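Local coordinates for putative uncharacterized protein (Chaetomium thermophilum, PDB 5T8V), which is the C-terminal HEAT-repeat part of the cohesin loader Scc2, which probably binds chromatin and loads cohesin onto it for sister chromatid cohesion, at residues L656-S661 against E688-T693. Numbering follows the deposited sequence.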
# COMPACT_ATOMS: atom_id res chain seq x y z
N LEU A 656 -7.05 -5.46 5.66
CA LEU A 656 -6.75 -4.08 5.28
C LEU A 656 -5.91 -3.99 4.01
O LEU A 656 -5.92 -2.94 3.36
CB LEU A 656 -6.04 -3.36 6.42
CG LEU A 656 -6.81 -3.30 7.75
CD1 LEU A 656 -6.13 -2.33 8.72
CD2 LEU A 656 -8.27 -2.91 7.55
N ILE A 657 -5.18 -5.04 3.64
CA ILE A 657 -4.56 -5.08 2.32
C ILE A 657 -5.63 -5.14 1.24
O ILE A 657 -5.60 -4.39 0.26
CB ILE A 657 -3.58 -6.27 2.22
CG1 ILE A 657 -2.31 -5.96 3.01
CG2 ILE A 657 -3.25 -6.58 0.76
CD1 ILE A 657 -1.37 -7.14 3.16
N LEU A 658 -6.60 -6.04 1.41
CA LEU A 658 -7.71 -6.12 0.47
C LEU A 658 -8.44 -4.79 0.37
O LEU A 658 -8.75 -4.32 -0.73
CB LEU A 658 -8.67 -7.24 0.89
CG LEU A 658 -8.06 -8.65 0.91
CD1 LEU A 658 -9.05 -9.65 1.46
CD2 LEU A 658 -7.60 -9.05 -0.48
N ARG A 659 -8.72 -4.17 1.51
CA ARG A 659 -9.34 -2.84 1.48
C ARG A 659 -8.43 -1.82 0.80
O ARG A 659 -8.92 -0.88 0.17
CB ARG A 659 -9.68 -2.39 2.90
CG ARG A 659 -11.08 -2.78 3.33
CD ARG A 659 -11.25 -2.73 4.84
NE ARG A 659 -10.83 -1.45 5.41
CZ ARG A 659 -11.08 -1.07 6.65
NH1 ARG A 659 -10.65 0.11 7.09
NH2 ARG A 659 -11.78 -1.86 7.47
N SER A 660 -7.11 -2.00 0.90
CA SER A 660 -6.19 -1.12 0.20
C SER A 660 -6.32 -1.28 -1.31
O SER A 660 -6.19 -0.30 -2.06
CB SER A 660 -4.75 -1.40 0.64
OG SER A 660 -3.83 -0.55 -0.02
N SER A 661 -6.59 -2.50 -1.78
CA SER A 661 -6.71 -2.73 -3.22
C SER A 661 -7.88 -1.98 -3.84
O SER A 661 -7.94 -1.88 -5.07
CB SER A 661 -6.87 -4.23 -3.50
OG SER A 661 -8.15 -4.69 -3.12
N GLU A 688 -6.24 -18.71 -3.45
CA GLU A 688 -7.55 -18.92 -4.04
C GLU A 688 -8.52 -17.80 -3.68
O GLU A 688 -9.30 -17.35 -4.53
CB GLU A 688 -8.12 -20.27 -3.62
CG GLU A 688 -9.53 -20.52 -4.14
CD GLU A 688 -9.92 -21.99 -4.13
OE1 GLU A 688 -9.30 -22.77 -3.37
OE2 GLU A 688 -10.84 -22.36 -4.89
N LYS A 689 -8.49 -17.33 -2.43
CA LYS A 689 -9.45 -16.33 -2.00
C LYS A 689 -9.02 -14.91 -2.35
O LYS A 689 -9.83 -13.99 -2.22
CB LYS A 689 -9.70 -16.44 -0.50
CG LYS A 689 -8.81 -15.58 0.39
CD LYS A 689 -9.12 -15.80 1.86
CE LYS A 689 -8.78 -14.57 2.70
NZ LYS A 689 -9.66 -13.40 2.38
N MET A 690 -7.78 -14.71 -2.79
CA MET A 690 -7.29 -13.37 -3.13
C MET A 690 -7.31 -13.09 -4.63
O MET A 690 -7.41 -11.92 -5.02
CB MET A 690 -5.87 -13.18 -2.59
CG MET A 690 -5.79 -13.28 -1.07
SD MET A 690 -4.24 -12.66 -0.38
CE MET A 690 -4.56 -10.90 -0.36
N THR A 691 -7.23 -14.12 -5.47
CA THR A 691 -7.29 -13.88 -6.91
C THR A 691 -8.58 -13.18 -7.30
O THR A 691 -8.60 -12.38 -8.25
CB THR A 691 -7.18 -15.20 -7.69
OG1 THR A 691 -8.34 -16.00 -7.45
CG2 THR A 691 -5.95 -15.96 -7.28
N GLU A 692 -9.68 -13.45 -6.59
CA GLU A 692 -10.93 -12.77 -6.87
C GLU A 692 -10.76 -11.26 -6.79
O GLU A 692 -11.33 -10.52 -7.60
CB GLU A 692 -12.01 -13.24 -5.89
CG GLU A 692 -13.43 -12.89 -6.33
CD GLU A 692 -14.43 -13.02 -5.20
OE1 GLU A 692 -15.01 -11.99 -4.79
OE2 GLU A 692 -14.63 -14.15 -4.70
N THR A 693 -9.97 -10.79 -5.83
CA THR A 693 -9.70 -9.36 -5.73
C THR A 693 -8.78 -8.89 -6.84
O THR A 693 -8.88 -7.75 -7.30
CB THR A 693 -9.09 -9.03 -4.36
OG1 THR A 693 -10.03 -9.37 -3.33
CG2 THR A 693 -8.74 -7.55 -4.25
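Leu658 carries most of this contact, reaching from helix 652-660 to Lys689, Met690 and Thr693 on helix 685-696. The apolar contact is made by CD2 of Leu658, which packs against the terminal methyl CE of Met690 at 3.6 Å. In Met690, SD lies anti to CA, and the bend at chi3 (81°) places CE against the leucine.

Two polar atoms also lie against the leucine methyls. OG1 of Thr693 is 3.8 Å from the same CD2 of Leu658. The other methyl, CD1 of Leu658, touches the ammonium end of Lys689, with NZ 3.9 Å away. Leu658 and Lys689 cross at about a right angle. The lysine chain bends at its last torsion (chi4 66°). This is a van der Waals contact of a charged tip with a methyl, at the exposed border of the interface.

A further group of contacts joins Ser661 and Thr693. CG2 of Thr693 faces both CB and OG of the serine. OG of Ser661 also lies close to the carbonyl O of Leu658, at a distance too short to be taken at face value. Between the segments the contact rests on side-chain packing.

The two helix segments run nearly parallel, at 21°, with axes 11.2 Å apart. Together they bury a modest 241 Å². Both belong to the helical array of the HEAT-repeat protein, within the PDS5-like sequence range. Helix 666-682 links them in sequence and packs on helix 652-660, where Ile657 meets Ile676 and Cys679. On the side of helix 685-696 that carries Thr691, that residue touches Leu725 of helix 723-735, which extends the array.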